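Local coordinates for protein cytosolic IMP-GMP specific 5'-nucleotidase (Legionella pneumophila subsp. pneumophila, PDB 4G63) that probably hydrolyses the phosphate ester of nucleotides such as IMP and GMP, as a magnesium-dependent 5'-nucleotidase of the HAD clan, at residues D75-N80 against L116-Y121; N180-V185 against L220-S225; S211-S216 against E239-L244. All coordinates share one frame; numbering follows the deposited sequence.

Contact 1 of 3, residues D75-N80 against L116-Y121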
loop_
_atom_site.group_PDB
_atom_site.type_symbol
_atom_site.label_atom_id
_atom_site.label_comp_id
_atom_site.label_asym_id
_atom_site.label_seq_id
_atom_site.Cartn_x
_atom_site.Cartn_y
_atom_site.Cartn_z
ATOM N N ASP A 75 -14.235 8.682 -11.164
ATOM C CA ASP A 75 -13.778 7.343 -10.867
ATOM C C ASP A 75 -13.857 6.580 -12.188
ATOM O O ASP A 75 -14.930 6.287 -12.713
ATOM C CB ASP A 75 -14.608 6.694 -9.746
ATOM C CG ASP A 75 -15.884 6.090 -10.222
ATOM O OD1 ASP A 75 -16.561 6.732 -11.054
ATOM O OD2 ASP A 75 -16.210 4.982 -9.742
ATOM N N SER A 76 -12.679 6.327 -12.741
ATOM C CA SER A 76 -12.532 5.636 -14.009
ATOM C C SER A 76 -13.266 4.302 -14.057
ATOM O O SER A 76 -13.749 3.897 -15.108
ATOM C CB SER A 76 -11.047 5.412 -14.305
ATOM O OG SER A 76 -10.439 4.610 -13.302
ATOM N N LYS A 77 -13.351 3.628 -12.915
ATOM C CA LYS A 77 -14.010 2.333 -12.830
ATOM C C LYS A 77 -15.485 2.346 -13.242
ATOM O O LYS A 77 -15.904 1.533 -14.069
ATOM C CB LYS A 77 -13.878 1.777 -11.406
ATOM C CG LYS A 77 -14.430 0.368 -11.226
ATOM C CD LYS A 77 -14.416 -0.069 -9.761
ATOM C CE LYS A 77 -12.999 -0.222 -9.207
ATOM N NZ LYS A 77 -13.031 -0.626 -7.769
ATOM N N ASN A 78 -16.263 3.267 -12.686
ATOM C CA ASN A 78 -17.692 3.321 -12.979
ATOM C C ASN A 78 -18.164 4.401 -13.951
ATOM O O ASN A 78 -19.371 4.567 -14.141
ATOM C CB ASN A 78 -18.479 3.467 -11.669
ATOM C CG ASN A 78 -18.364 2.240 -10.766
ATOM O OD1 ASN A 78 -17.267 1.823 -10.388
ATOM N ND2 ASN A 78 -19.505 1.661 -10.415
ATOM N N GLY A 79 -17.235 5.133 -14.568
ATOM C CA GLY A 79 -17.625 6.193 -15.491
ATOM C C GLY A 79 -18.463 7.270 -14.808
ATOM O O GLY A 79 -19.422 7.798 -15.384
ATOM N N ASN A 80 -18.115 7.593 -13.563
ATOM C CA ASN A 80 -18.848 8.615 -12.826
ATOM C C ASN A 80 -18.014 9.848 -12.492
ATOM O O ASN A 80 -16.784 9.795 -12.423
ATOM C CB ASN A 80 -19.436 8.033 -11.538
ATOM C CG ASN A 80 -20.486 6.974 -11.803
ATOM O OD1 ASN A 80 -21.180 7.016 -12.820
ATOM N ND2 ASN A 80 -20.623 6.027 -10.880
ATOM N N LEU A 116 -10.166 8.194 -1.689
ATOM C CA LEU A 116 -9.312 8.641 -2.785
ATOM C C LEU A 116 -7.980 7.927 -2.824
ATOM O O LEU A 116 -7.186 8.124 -3.745
ATOM C CB LEU A 116 -9.090 10.164 -2.735
ATOM C CG LEU A 116 -10.315 11.091 -2.808
ATOM C CD1 LEU A 116 -11.193 10.716 -3.987
ATOM C CD2 LEU A 116 -11.106 10.979 -1.511
ATOM N N GLY A 117 -7.726 7.099 -1.821
ATOM C CA GLY A 117 -6.486 6.353 -1.818
ATOM C C GLY A 117 -6.585 5.368 -2.966
ATOM O O GLY A 117 -5.595 5.029 -3.609
ATOM N N ASP A 118 -7.810 4.925 -3.225
ATOM C CA ASP A 118 -8.102 3.978 -4.287
ATOM C C ASP A 118 -7.806 4.591 -5.663
ATOM O O ASP A 118 -8.570 5.410 -6.177
ATOM C CB ASP A 118 -9.569 3.560 -4.188
ATOM C CG ASP A 118 -9.949 2.518 -5.212
ATOM O OD1 ASP A 118 -11.131 2.106 -5.214
ATOM O OD2 ASP A 118 -9.069 2.120 -6.009
ATOM N N PRO A 119 -6.685 4.189 -6.278
ATOM C CA PRO A 119 -6.279 4.695 -7.590
ATOM C C PRO A 119 -7.329 4.627 -8.715
ATOM O O PRO A 119 -7.126 5.216 -9.778
ATOM C CB PRO A 119 -5.018 3.879 -7.893
ATOM C CG PRO A 119 -5.248 2.604 -7.155
ATOM C CD PRO A 119 -5.785 3.107 -5.845
ATOM N N ASN A 120 -8.437 3.920 -8.503
ATOM C CA ASN A 120 -9.468 3.858 -9.532
ATOM C C ASN A 120 -10.166 5.222 -9.622
ATOM O O ASN A 120 -11.101 5.410 -10.396
ATOM C CB ASN A 120 -10.503 2.755 -9.222
ATOM C CG ASN A 120 -9.960 1.327 -9.456
ATOM O OD1 ASN A 120 -9.487 0.986 -10.551
ATOM N ND2 ASN A 120 -10.045 0.489 -8.423
ATOM N N TYR A 121 -9.721 6.170 -8.806
ATOM C CA TYR A 121 -10.293 7.512 -8.809
ATOM C C TYR A 121 -9.238 8.470 -9.339
ATOM O O TYR A 121 -8.049 8.290 -9.087
ATOM C CB TYR A 121 -10.672 7.985 -7.396
ATOM C CG TYR A 121 -11.860 7.312 -6.735
ATOM C CD1 TYR A 121 -11.671 6.380 -5.710
ATOM C CD2 TYR A 121 -13.169 7.645 -7.093
ATOM C CE1 TYR A 121 -12.747 5.798 -5.051
ATOM C CE2 TYR A 121 -14.261 7.073 -6.446
ATOM C CZ TYR A 121 -14.040 6.147 -5.419
ATOM O OH TYR A 121 -15.103 5.575 -4.749
#
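Lys77 runs slantwise over the Asn120 side chain where the loop 75-80 meets the loop 116-121. Lys77 CB starts 4.1 Å from Asn120 CB. Its CG stands anti to the backbone N (chi1 -175°), and the chain runs extended to CD. A bend at chi3 (-66°) then brings CE to the amide, where it lies 3.4 Å from Asn120 CG. At the tip, Lys77 NZ is 3.3 Å from Asn120 ND2. Both are donors, so they form no bond. Asp118 OD1 is 4.2 Å from Lys77 NZ, an opposite charge beyond salt-bridge range. The lysine ammonium instead hydrogen-bonds to Gln154 OE1 of the second subunit. Asn120 also packs on its counterpart there.

Beside this pair, Ser76 OG donates to Asn120 O at 3.1 Å, from above the carbonyl plane. Asp75 and Tyr121 form a non-hydrogen-bonded antiparallel pair, with their side chains on one face of the sheet. They join strand 73-75 to strand 121-122, outermost in this chain's sheet. Each loop is braced from within. Asp75 OD1 accepts from Asn80 N at 3.1 Å across a G1 beta bulge formed with Gly79 and Asn80. Asp118 begins a type I turn, and its OD2 accepts from Asn120 N at 3.1 Å in an Asx turn.

The chemistry is mixed. One serine hydroxyl bond ties the two loops directly, while the lysine packs on Asn120 in its own chain and on Asn120 of the second subunit. The nearby Asp118 carboxylate probably adds some electrostatic attraction. The contact therefore joins two strands of the antiparallel sheet and lies at the subunit interface.

Contact 2 of 3, residues N180-V185 against L220-S225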
loop_
_atom_site.group_PDB
_atom_site.type_symbol
_atom_site.label_atom_id
_atom_site.label_comp_id
_atom_site.label_asym_id
_atom_site.label_seq_id
_atom_site.Cartn_x
_atom_site.Cartn_y
_atom_site.Cartn_z
ATOM N N ASN A 180 -2.770 32.166 -33.000
ATOM C CA ASN A 180 -4.015 32.871 -32.708
ATOM C C ASN A 180 -3.856 33.490 -31.333
ATOM O O ASN A 180 -4.823 33.581 -30.571
ATOM C CB ASN A 180 -5.206 31.910 -32.672
ATOM C CG ASN A 180 -5.553 31.353 -34.031
ATOM O OD1 ASN A 180 -5.907 32.097 -34.948
ATOM N ND2 ASN A 180 -5.462 30.030 -34.172
ATOM N N LEU A 181 -2.631 33.901 -31.018
ATOM C CA LEU A 181 -2.318 34.486 -29.717
ATOM C C LEU A 181 -3.363 35.470 -29.194
ATOM O O LEU A 181 -3.796 35.376 -28.043
ATOM C CB LEU A 181 -0.950 35.160 -29.771
ATOM C CG LEU A 181 0.232 34.204 -29.966
ATOM C CD1 LEU A 181 1.543 34.967 -30.143
ATOM C CD2 LEU A 181 0.311 33.295 -28.765
ATOM N N LYS A 182 -3.779 36.404 -30.039
ATOM C CA LYS A 182 -4.764 37.400 -29.633
ATOM C C LYS A 182 -6.081 36.766 -29.180
ATOM O O LYS A 182 -6.858 37.378 -28.449
ATOM C CB LYS A 182 -5.003 38.389 -30.780
ATOM C CG LYS A 182 -6.169 39.340 -30.587
ATOM C CD LYS A 182 -6.031 40.194 -29.336
ATOM C CE LYS A 182 -7.003 41.389 -29.365
ATOM N NZ LYS A 182 -6.633 42.353 -30.451
ATOM N N LYS A 183 -6.312 35.528 -29.591
ATOM C CA LYS A 183 -7.532 34.824 -29.228
ATOM C C LYS A 183 -7.438 33.989 -27.950
ATOM O O LYS A 183 -8.428 33.827 -27.232
ATOM C CB LYS A 183 -7.945 33.903 -30.373
ATOM C CG LYS A 183 -9.002 32.865 -30.004
ATOM C CD LYS A 183 -9.247 31.922 -31.169
ATOM C CE LYS A 183 -10.359 30.938 -30.873
ATOM N NZ LYS A 183 -10.632 30.096 -32.071
ATOM N N TYR A 184 -6.254 33.455 -27.667
ATOM C CA TYR A 184 -6.087 32.589 -26.510
ATOM C C TYR A 184 -5.422 33.210 -25.295
ATOM O O TYR A 184 -5.711 32.829 -24.160
ATOM C CB TYR A 184 -5.327 31.330 -26.934
ATOM C CG TYR A 184 -6.103 30.460 -27.902
ATOM C CD1 TYR A 184 -7.222 29.750 -27.477
ATOM C CD2 TYR A 184 -5.725 30.350 -29.240
ATOM C CE1 TYR A 184 -7.947 28.954 -28.345
ATOM C CE2 TYR A 184 -6.445 29.552 -30.124
ATOM C CZ TYR A 184 -7.558 28.855 -29.664
ATOM O OH TYR A 184 -8.284 28.047 -30.508
ATOM N N VAL A 185 -4.531 34.165 -25.514
ATOM C CA VAL A 185 -3.866 34.766 -24.379
ATOM C C VAL A 185 -4.363 36.162 -24.154
ATOM O O VAL A 185 -4.560 36.914 -25.098
ATOM C CB VAL A 185 -2.322 34.762 -24.537
ATOM C CG1 VAL A 185 -1.951 34.239 -25.894
ATOM C CG2 VAL A 185 -1.750 36.154 -24.277
ATOM N N LEU A 220 6.344 34.713 -24.118
ATOM C CA LEU A 220 6.758 35.778 -23.213
ATOM C C LEU A 220 6.965 37.061 -24.011
ATOM O O LEU A 220 6.651 38.154 -23.560
ATOM C CB LEU A 220 8.065 35.394 -22.512
ATOM C CG LEU A 220 8.016 34.218 -21.538
ATOM C CD1 LEU A 220 9.428 33.809 -21.184
ATOM C CD2 LEU A 220 7.234 34.606 -20.289
ATOM N N ASP A 221 7.502 36.898 -25.208
ATOM C CA ASP A 221 7.775 37.997 -26.117
ATOM C C ASP A 221 6.476 38.738 -26.453
ATOM O O ASP A 221 6.415 39.967 -26.441
ATOM C CB ASP A 221 8.413 37.413 -27.374
ATOM C CG ASP A 221 9.055 38.450 -28.239
ATOM O OD1 ASP A 221 9.523 39.472 -27.689
ATOM O OD2 ASP A 221 9.104 38.228 -29.468
ATOM N N TYR A 222 5.436 37.969 -26.738
ATOM C CA TYR A 222 4.129 38.505 -27.073
ATOM C C TYR A 222 3.332 39.077 -25.890
ATOM O O TYR A 222 2.576 40.035 -26.049
ATOM C CB TYR A 222 3.293 37.408 -27.727
ATOM C CG TYR A 222 1.859 37.806 -27.952
ATOM C CD1 TYR A 222 1.520 38.698 -28.965
ATOM C CD2 TYR A 222 0.841 37.320 -27.136
ATOM C CE1 TYR A 222 0.210 39.100 -29.163
ATOM C CE2 TYR A 222 -0.478 37.716 -27.325
ATOM C CZ TYR A 222 -0.787 38.614 -28.343
ATOM O OH TYR A 222 -2.081 39.051 -28.528
ATOM N N ALA A 223 3.492 38.500 -24.708
ATOM C CA ALA A 223 2.716 38.952 -23.567
ATOM C C ALA A 223 3.406 39.885 -22.586
ATOM O O ALA A 223 2.757 40.434 -21.686
ATOM C CB ALA A 223 2.169 37.739 -22.819
ATOM N N LEU A 224 4.709 40.069 -22.740
ATOM C CA LEU A 224 5.427 40.946 -21.825
ATOM C C LEU A 224 6.142 42.105 -22.509
ATOM O O LEU A 224 6.036 43.245 -22.068
ATOM C CB LEU A 224 6.453 40.153 -21.009
ATOM C CG LEU A 224 6.006 38.909 -20.243
ATOM C CD1 LEU A 224 7.196 38.383 -19.468
ATOM C CD2 LEU A 224 4.850 39.237 -19.293
ATOM N N SER A 225 6.862 41.814 -23.588
ATOM C CA SER A 225 7.630 42.828 -24.308
ATOM C C SER A 225 6.934 44.164 -24.589
ATOM O O SER A 225 7.487 45.221 -24.275
ATOM C CB SER A 225 8.156 42.250 -25.628
ATOM O OG SER A 225 9.032 41.155 -25.411
HETATM O O HOH W 1 -3.542 38.932 -26.604
#
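Leu181 and Tyr222 have their CA atoms 8.0 Å apart, and those of Val185 and Ala223 are 7.8 Å apart. Segment 180-185 holds the short helix 181-184, and Val185 is the first residue to leave helical geometry. Segment 220-225 holds the C-terminal end of helix 213-223, the helix of a beta-alpha-beta unit in the HAD fold. Their backbones do not touch, and the gap is bridged mainly by one tyrosine.

With chi1 at 173° the Tyr222 ring swings away from the backbone N and reaches across to helix 181-184. Leu181 lies over one ring face and runs in the opposite direction to the tyrosine. Leu181 CB makes a CH-pi contact, 3.8 Å from the Tyr222 ring centroid and 19° off the normal. Further out, Leu181 CD1 rests 3.6 Å from Tyr222 CG, at the root of the ring. Val185 takes the edge instead. Its CG2 lies near the ring plane, 3.7 Å from Tyr222 CE2, and also reaches Ala223 CB loosely.

Arg187 adds a cation-pi contact to the Tyr222 ring and a hydrogen bond to Tyr222 O. The ring is thus gripped by aliphatic groups and by a charge. Lys182 is exposed and lies beside a bound phosphate, probably from the crystallisation liquor. The buried Val185 comes within about 8 Å of Asp25, a magnesium ligand, side chain to side chain.

One modelled water donates to Val185 O at 2.7 Å. It also lies 2.4 Å from Tyr222 OH, too short to be trusted, so that half of the bridge is doubtful.

Contact 3 of 3, residues S211-S216 against E239-L244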
loop_
_atom_site.group_PDB
_atom_site.type_symbol
_atom_site.label_atom_id
_atom_site.label_comp_id
_atom_site.label_asym_id
_atom_site.label_seq_id
_atom_site.Cartn_x
_atom_site.Cartn_y
_atom_site.Cartn_z
ATOM N N SER A 211 6.787 23.692 -20.801
ATOM C CA SER A 211 6.840 24.001 -22.226
ATOM C C SER A 211 8.284 24.166 -22.713
ATOM O O SER A 211 9.169 24.557 -21.946
ATOM C CB SER A 211 6.042 25.278 -22.514
ATOM O OG SER A 211 4.678 25.128 -22.141
ATOM N N GLU A 212 8.519 23.865 -23.987
ATOM C CA GLU A 212 9.855 23.991 -24.549
ATOM C C GLU A 212 10.249 25.463 -24.602
ATOM O O GLU A 212 9.388 26.339 -24.569
ATOM C CB GLU A 212 9.913 23.392 -25.952
ATOM C CG GLU A 212 11.218 22.649 -26.202
ATOM C CD GLU A 212 11.864 22.970 -27.543
ATOM O OE1 GLU A 212 12.189 24.162 -27.772
ATOM O OE2 GLU A 212 12.056 22.026 -28.352
ATOM N N TYR A 213 11.546 25.738 -24.692
ATOM C CA TYR A 213 12.015 27.116 -24.722
ATOM C C TYR A 213 11.534 27.883 -25.944
ATOM O O TYR A 213 11.001 28.986 -25.817
ATOM C CB TYR A 213 13.539 27.172 -24.674
ATOM C CG TYR A 213 14.070 28.577 -24.514
ATOM C CD1 TYR A 213 13.743 29.335 -23.394
ATOM C CD2 TYR A 213 14.891 29.154 -25.480
ATOM C CE1 TYR A 213 14.218 30.633 -23.232
ATOM C CE2 TYR A 213 15.376 30.460 -25.332
ATOM C CZ TYR A 213 15.032 31.192 -24.203
ATOM O OH TYR A 213 15.488 32.479 -24.030
ATOM N N SER A 214 11.724 27.297 -27.125
ATOM C CA SER A 214 11.323 27.931 -28.380
ATOM C C SER A 214 9.908 28.507 -28.306
ATOM O O SER A 214 9.674 29.648 -28.716
ATOM C CB SER A 214 11.417 26.934 -29.541
ATOM O OG SER A 214 10.473 25.884 -29.403
ATOM N N TYR A 215 8.972 27.719 -27.788
ATOM C CA TYR A 215 7.592 28.171 -27.649
ATOM C C TYR A 215 7.463 29.192 -26.517
ATOM O O TYR A 215 6.663 30.117 -26.593
ATOM C CB TYR A 215 6.669 26.989 -27.368
ATOM C CG TYR A 215 5.291 27.382 -26.883
ATOM C CD1 TYR A 215 4.246 27.605 -27.778
ATOM C CD2 TYR A 215 5.031 27.518 -25.521
ATOM C CE1 TYR A 215 2.963 27.955 -27.324
ATOM C CE2 TYR A 215 3.763 27.866 -25.050
ATOM C CZ TYR A 215 2.729 28.082 -25.951
ATOM O OH TYR A 215 1.469 28.412 -25.471
ATOM N N SER A 216 8.252 29.010 -25.466
ATOM C CA SER A 216 8.219 29.920 -24.334
ATOM C C SER A 216 8.674 31.327 -24.724
ATOM O O SER A 216 8.089 32.314 -24.284
ATOM C CB SER A 216 9.101 29.385 -23.198
ATOM O OG SER A 216 8.537 28.225 -22.619
ATOM N N GLU A 239 15.653 35.838 -13.400
ATOM C CA GLU A 239 16.965 35.340 -13.000
ATOM C C GLU A 239 17.211 33.967 -13.647
ATOM O O GLU A 239 18.313 33.667 -14.109
ATOM C CB GLU A 239 17.004 35.219 -11.481
ATOM C CG GLU A 239 18.363 34.935 -10.901
ATOM C CD GLU A 239 19.254 36.158 -10.865
ATOM O OE1 GLU A 239 20.422 36.012 -10.440
ATOM O OE2 GLU A 239 18.794 37.254 -11.249
ATOM N N PHE A 240 16.174 33.136 -13.672
ATOM C CA PHE A 240 16.263 31.806 -14.271
ATOM C C PHE A 240 14.972 31.486 -14.993
ATOM O O PHE A 240 13.895 31.939 -14.598
ATOM C CB PHE A 240 16.435 30.696 -13.218
ATOM C CG PHE A 240 17.711 30.760 -12.447
ATOM C CD1 PHE A 240 17.830 31.583 -11.335
ATOM C CD2 PHE A 240 18.793 29.973 -12.822
ATOM C CE1 PHE A 240 19.010 31.622 -10.604
ATOM C CE2 PHE A 240 19.977 30.004 -12.097
ATOM C CZ PHE A 240 20.088 30.829 -10.986
ATOM N N VAL A 241 15.080 30.691 -16.045
ATOM C CA VAL A 241 13.902 30.257 -16.771
ATOM C C VAL A 241 14.138 28.780 -17.058
ATOM O O VAL A 241 14.876 28.408 -17.968
ATOM C CB VAL A 241 13.662 31.092 -18.080
ATOM C CG1 VAL A 241 14.972 31.394 -18.755
ATOM C CG2 VAL A 241 12.739 30.338 -19.032
ATOM N N ILE A 242 13.546 27.940 -16.220
ATOM C CA ILE A 242 13.665 26.501 -16.357
ATOM C C ILE A 242 12.571 26.057 -17.307
ATOM O O ILE A 242 11.394 26.304 -17.051
ATOM C CB ILE A 242 13.467 25.782 -14.988
ATOM C CG1 ILE A 242 14.692 25.983 -14.088
ATOM C CG2 ILE A 242 13.261 24.291 -15.204
ATOM C CD1 ILE A 242 15.004 27.413 -13.772
ATOM N N THR A 243 12.954 25.416 -18.404
ATOM C CA THR A 243 11.976 24.935 -19.367
ATOM C C THR A 243 11.804 23.416 -19.240
ATOM O O THR A 243 12.679 22.729 -18.699
ATOM C CB THR A 243 12.381 25.316 -20.818
ATOM O OG1 THR A 243 13.688 24.803 -21.121
ATOM C CG2 THR A 243 12.380 26.832 -20.970
ATOM N N LEU A 244 10.680 22.896 -19.739
ATOM C CA LEU A 244 10.388 21.468 -19.653
ATOM C C LEU A 244 10.727 21.016 -18.241
ATOM O O LEU A 244 11.454 20.046 -18.037
ATOM C CB LEU A 244 11.207 20.684 -20.682
ATOM C CG LEU A 244 10.639 20.741 -22.106
ATOM C CD1 LEU A 244 11.561 20.044 -23.069
ATOM C CD2 LEU A 244 9.266 20.106 -22.132
#
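Thr243 presses its methyl against Tyr213 where helix 213-223 starts beside strand 240-243. This is the close-packed part. Thr243 CG2 is anti to its own carbonyl carbon, and it meets the edge of the Tyr213 ring, 3.7 Å from CD1. Val241 CG2 approaches the same edge more loosely, at 4.5 Å from Tyr213 CE1. Thr243 CB sits 3.5 Å from Ser211 O. That oxygen also accepts from Leu244 N at 3.1 Å. The N-H points well at it (153°), but the donor stands above the carbonyl plane. This backbone bond fastens the end of the strand to the loop before the helix.

The other side is looser. Glu212 CG and Leu244 CD1 meet at 4.1 Å, and both residues are partly exposed. His271 and Arg256 of the third subunit pack on Glu212 and Leu244, respectively. The Glu212 carboxylate turns to its own helix as N-cap. Its OE1 takes Ser214 N on the anti lone pair and Ser214 OG from above the carboxylate plane, the latter at 2.9 Å. Glu212 O likewise holds two donors, Ser216 N and Ser216 OG. These four bonds fix the first helical turn.

Ser211 OG bonds to Asp25 OD2, so this loop is probably second shell to the magnesium site. Thr243 OG1 bonds to Tyr279 O of strand 277-281. The contact joins the helix and second strand of the beta-alpha-beta unit 204-208, 213-223 and 240-243, with strand 240-243 lying between 204-208 and 277-281 in the mixed sheet.

Contact 1 closes before the other two open. Contacts 2 and 3 then alternate their segments along the chain. Both use helix 213-223: contact 3 holds its start and contact 2 its end, with centres 15 Å apart. Strand 240-243, in contact 3, belongs to the large mixed sheet of the HAD core. Contact 1 belongs to the separate five-stranded antiparallel sheet, 38 Å from contact 2 and 34 Å from contact 3, centre to centre. Contacts 2 and 3 thus engage the two ends of one helix, and each has a residue close to the magnesium ligand Asp25. Contact 1 lies away from the annotated sites and meets the second subunit; contact 3 meets the third.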